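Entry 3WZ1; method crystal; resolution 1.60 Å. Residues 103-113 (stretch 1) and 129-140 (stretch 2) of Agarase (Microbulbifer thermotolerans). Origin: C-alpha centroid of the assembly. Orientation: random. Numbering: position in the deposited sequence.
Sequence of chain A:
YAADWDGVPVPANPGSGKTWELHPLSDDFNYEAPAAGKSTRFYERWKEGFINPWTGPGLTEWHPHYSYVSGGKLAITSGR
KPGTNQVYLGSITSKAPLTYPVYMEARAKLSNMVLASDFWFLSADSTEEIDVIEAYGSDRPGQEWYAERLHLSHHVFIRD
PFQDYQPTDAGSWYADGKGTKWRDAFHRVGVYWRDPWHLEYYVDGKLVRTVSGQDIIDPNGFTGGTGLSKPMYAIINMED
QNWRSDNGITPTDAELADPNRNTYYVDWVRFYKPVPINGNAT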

# COMPACT_ATOMS: atom_id res chain seq x y z
N TYR A 103 -1.92 13.14 5.18
CA TYR A 103 -2.91 12.05 5.17
C TYR A 103 -2.84 11.36 3.82
O TYR A 103 -2.90 12.02 2.80
CB TYR A 103 -4.34 12.59 5.41
CG TYR A 103 -5.39 11.52 5.40
CD1 TYR A 103 -5.52 10.64 6.48
CD2 TYR A 103 -6.24 11.34 4.31
CE1 TYR A 103 -6.47 9.64 6.49
CE2 TYR A 103 -7.18 10.32 4.31
CZ TYR A 103 -7.28 9.47 5.39
OH TYR A 103 -8.23 8.46 5.40
N MET A 104 -2.70 10.04 3.83
CA MET A 104 -2.44 9.24 2.62
C MET A 104 -3.47 8.12 2.56
O MET A 104 -3.55 7.33 3.49
CB MET A 104 -1.04 8.64 2.71
CG MET A 104 0.01 9.63 3.15
SD MET A 104 1.71 8.95 3.27
CE MET A 104 1.52 7.78 4.59
N GLU A 105 -4.24 8.05 1.47
CA GLU A 105 -5.39 7.14 1.42
C GLU A 105 -5.56 6.52 0.05
O GLU A 105 -5.39 7.20 -0.97
CB GLU A 105 -6.65 7.92 1.80
CG GLU A 105 -7.90 7.06 1.98
CD GLU A 105 -9.12 7.94 1.99
OE1 GLU A 105 -9.58 8.32 0.88
OE2 GLU A 105 -9.61 8.17 3.08
N ALA A 106 -5.93 5.24 0.02
CA ALA A 106 -6.31 4.59 -1.23
C ALA A 106 -7.70 4.00 -1.10
O ALA A 106 -8.08 3.55 -0.03
CB ALA A 106 -5.36 3.47 -1.58
N ARG A 107 -8.43 4.00 -2.21
CA ARG A 107 -9.66 3.24 -2.31
C ARG A 107 -9.39 2.11 -3.29
O ARG A 107 -9.00 2.35 -4.44
CB ARG A 107 -10.83 4.10 -2.79
CG ARG A 107 -12.14 3.32 -2.97
CD ARG A 107 -13.32 4.21 -3.31
NE ARG A 107 -14.56 3.44 -3.17
CZ ARG A 107 -15.30 2.98 -4.18
NH1 ARG A 107 -14.99 3.20 -5.44
NH2 ARG A 107 -16.40 2.29 -3.90
N ALA A 108 -9.53 0.88 -2.81
CA ALA A 108 -8.98 -0.27 -3.55
C ALA A 108 -9.70 -1.56 -3.26
O ALA A 108 -10.36 -1.68 -2.22
CB ALA A 108 -7.50 -0.44 -3.25
N LYS A 109 -9.59 -2.50 -4.20
CA LYS A 109 -10.17 -3.85 -4.08
C LYS A 109 -9.03 -4.83 -4.20
O LYS A 109 -8.44 -4.97 -5.26
CB LYS A 109 -11.21 -4.08 -5.18
CG LYS A 109 -11.99 -5.38 -5.03
CD LYS A 109 -13.07 -5.47 -6.09
CE LYS A 109 -13.83 -6.78 -6.01
NZ LYS A 109 -14.60 -6.96 -7.27
N LEU A 110 -8.73 -5.51 -3.10
CA LEU A 110 -7.64 -6.50 -3.06
C LEU A 110 -7.83 -7.56 -4.14
O LEU A 110 -8.95 -7.94 -4.47
CB LEU A 110 -7.61 -7.24 -1.74
CG LEU A 110 -7.72 -6.45 -0.44
CD1 LEU A 110 -7.58 -7.37 0.76
CD2 LEU A 110 -6.72 -5.30 -0.39
N SER A 111 -6.72 -8.08 -4.65
CA SER A 111 -6.81 -9.26 -5.48
C SER A 111 -7.23 -10.47 -4.63
O SER A 111 -6.93 -10.54 -3.44
CB SER A 111 -5.48 -9.55 -6.15
OG SER A 111 -4.50 -9.91 -5.17
N ASN A 112 -7.89 -11.43 -5.29
CA ASN A 112 -8.31 -12.65 -4.63
C ASN A 112 -7.21 -13.68 -4.76
O ASN A 112 -7.33 -14.68 -5.46
CB ASN A 112 -9.62 -13.11 -5.25
CG ASN A 112 -10.22 -14.31 -4.56
OD1 ASN A 112 -9.69 -14.85 -3.60
ND2 ASN A 112 -11.39 -14.72 -5.08
N MET A 113 -6.12 -13.39 -4.06
CA MET A 113 -4.89 -14.14 -4.16
C MET A 113 -4.19 -14.18 -2.81
O MET A 113 -4.47 -13.37 -1.92
CB MET A 113 -3.95 -13.46 -5.15
CG MET A 113 -4.47 -13.27 -6.56
SD MET A 113 -4.53 -14.81 -7.51
CE MET A 113 -2.90 -14.81 -8.27
N GLU A 129 9.45 2.71 6.58
CA GLU A 129 8.32 2.23 5.80
C GLU A 129 7.02 2.40 6.57
O GLU A 129 6.96 2.10 7.77
CB GLU A 129 8.51 0.74 5.47
CG GLU A 129 7.28 0.03 4.90
CD GLU A 129 7.54 -1.41 4.48
OE1 GLU A 129 8.73 -1.83 4.42
OE2 GLU A 129 6.57 -2.14 4.20
N ILE A 130 5.97 2.86 5.88
CA ILE A 130 4.60 2.87 6.41
C ILE A 130 3.72 2.07 5.47
O ILE A 130 3.72 2.33 4.26
CB ILE A 130 4.07 4.30 6.57
CG1 ILE A 130 4.94 5.06 7.59
CG2 ILE A 130 2.61 4.31 7.03
CD1 ILE A 130 4.73 6.56 7.62
N ASP A 131 3.00 1.08 6.01
CA ASP A 131 2.07 0.24 5.23
C ASP A 131 0.62 0.60 5.48
O ASP A 131 0.08 0.33 6.58
CB ASP A 131 2.28 -1.21 5.62
CG ASP A 131 3.70 -1.61 5.51
OD1 ASP A 131 4.22 -1.51 4.36
OD2 ASP A 131 4.30 -1.97 6.54
N VAL A 132 -0.03 1.13 4.44
CA VAL A 132 -1.41 1.61 4.56
C VAL A 132 -2.36 0.46 4.19
O VAL A 132 -3.08 -0.03 5.06
CB VAL A 132 -1.66 2.88 3.71
CG1 VAL A 132 -3.10 3.35 3.83
CG2 VAL A 132 -0.71 4.00 4.14
N ILE A 133 -2.34 0.02 2.93
CA ILE A 133 -2.95 -1.28 2.57
C ILE A 133 -1.85 -2.32 2.46
O ILE A 133 -0.88 -2.16 1.68
CB ILE A 133 -3.79 -1.24 1.26
CG1 ILE A 133 -4.93 -0.24 1.36
CG2 ILE A 133 -4.31 -2.65 0.92
CD1 ILE A 133 -5.77 -0.12 0.12
N GLU A 134 -1.97 -3.37 3.26
CA GLU A 134 -1.20 -4.60 3.09
C GLU A 134 -2.12 -5.71 3.53
O GLU A 134 -2.44 -5.83 4.71
CB GLU A 134 0.09 -4.61 3.90
CG GLU A 134 0.88 -5.90 3.75
CD GLU A 134 2.25 -5.83 4.37
OE1 GLU A 134 2.37 -5.79 5.62
OE2 GLU A 134 3.24 -5.77 3.60
N ALA A 135 -2.58 -6.50 2.57
CA ALA A 135 -3.61 -7.47 2.88
C ALA A 135 -3.63 -8.56 1.84
O ALA A 135 -3.14 -8.37 0.71
CB ALA A 135 -4.95 -6.78 2.95
N TYR A 136 -4.20 -9.70 2.22
CA TYR A 136 -4.12 -10.92 1.42
C TYR A 136 -5.56 -11.37 1.18
O TYR A 136 -6.24 -11.78 2.13
CB TYR A 136 -3.26 -11.98 2.14
CG TYR A 136 -1.98 -11.36 2.69
CD1 TYR A 136 -2.00 -10.67 3.90
CD2 TYR A 136 -0.76 -11.40 1.97
CE1 TYR A 136 -0.88 -10.03 4.38
CE2 TYR A 136 0.37 -10.79 2.47
CZ TYR A 136 0.31 -10.08 3.67
OH TYR A 136 1.41 -9.44 4.20
N GLY A 137 -6.04 -11.22 -0.05
CA GLY A 137 -7.47 -11.39 -0.35
C GLY A 137 -7.99 -12.81 -0.54
O GLY A 137 -9.20 -13.00 -0.62
N SER A 138 -7.08 -13.79 -0.59
CA SER A 138 -7.40 -15.16 -1.01
C SER A 138 -8.64 -15.77 -0.37
O SER A 138 -8.75 -15.78 0.86
CB SER A 138 -6.25 -16.09 -0.68
OG SER A 138 -6.55 -17.37 -1.19
N ASP A 139 -9.49 -16.34 -1.21
CA ASP A 139 -10.65 -17.12 -0.77
C ASP A 139 -10.32 -18.62 -0.63
O ASP A 139 -11.24 -19.44 -0.50
CB ASP A 139 -11.85 -16.89 -1.71
CG ASP A 139 -11.64 -17.44 -3.14
OD1 ASP A 139 -10.60 -18.06 -3.41
OD2 ASP A 139 -12.55 -17.22 -3.98
N ARG A 140 -9.03 -18.99 -0.63
CA ARG A 140 -8.66 -20.41 -0.45
C ARG A 140 -9.24 -20.94 0.84
O ARG A 140 -9.21 -20.27 1.88
CB ARG A 140 -7.16 -20.60 -0.33
CG ARG A 140 -6.40 -20.58 -1.64
CD ARG A 140 -4.96 -20.91 -1.36
NE ARG A 140 -4.08 -20.73 -2.51
CZ ARG A 140 -2.78 -20.96 -2.49
NH1 ARG A 140 -2.16 -21.41 -1.41
NH2 ARG A 140 -2.08 -20.75 -3.60
O HOH W 1 -4.39 -9.89 -2.12
O HOH W 2 -6.15 -17.47 -3.85

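The two stretches pack through a buried row of small and aliphatic side chains along the strand of stretch 1, and this apolar layer gives way, where both chains run as loop, to a compact polar junction centred on N112. In all, 610 Å² of surface is buried between them.

The strand alternation of stretch 1 sets up the apolar part. M104, A106 and A108 direct their CA-to-CB bonds toward stretch 2, whereas E105, R107 and K109 point away, which keeps their charged groups out of the layer. M104, with chi1 and chi3 in m and chi2 in t, reaches I130 and V132 with its terminal methyl: CE of M104 lies 4.4 Å from CG2 of I130 and 4.4 Å from CG2 of V132. Farther along, I133 occupies the space over the two alanines. Its CD1 sits 4.0 Å from CB of A106 and 3.8 Å from CB of A108, so the short alanine side chains are matched by the long arm of the isoleucine, extended with chi2 in t. The chain of stretch 2 turns a corner at V132 and I133, and both consecutive CA-to-CB bonds point toward stretch 1.

L110, just beyond the strand, continues the row and has more of its area covered by stretch 2 than any other residue of stretch 1. Its branched end spans two neighbours: CD2 of L110 is 3.8 Å from CG2 of I133, and CD1 of L110 packs 3.5 Å from CB of A135.

G137 then allows the backbones to close in. Its CA makes a CA-H...O contact of 3.2 Å with O of S111, and a CB at this position would fall 2.0 Å from that same oxygen, a clash. Water 1 ties the pair together as well, donating to O of S111 at 2.9 Å and accepting from N of G137 at 3.0 Å.

The CA-to-CB bond of N112 points sideways, but its amide comes nearer to stretch 2 and uses both its functions on D139: N of D139 donates to OD1 of N112 at 2.8 Å, and ND2 of N112 donates to OD2 of D139 at 3.0 Å, the latter nearly linear at 171°. An asparagine suits this place because one planar group offers an acceptor to the backbone and a donor to the carboxylate. Beside it, N of S138 makes a weak hydrogen bond of 3.0 Å to O of M113, whose CA-to-CB bond points away, so that its backbone makes the contact.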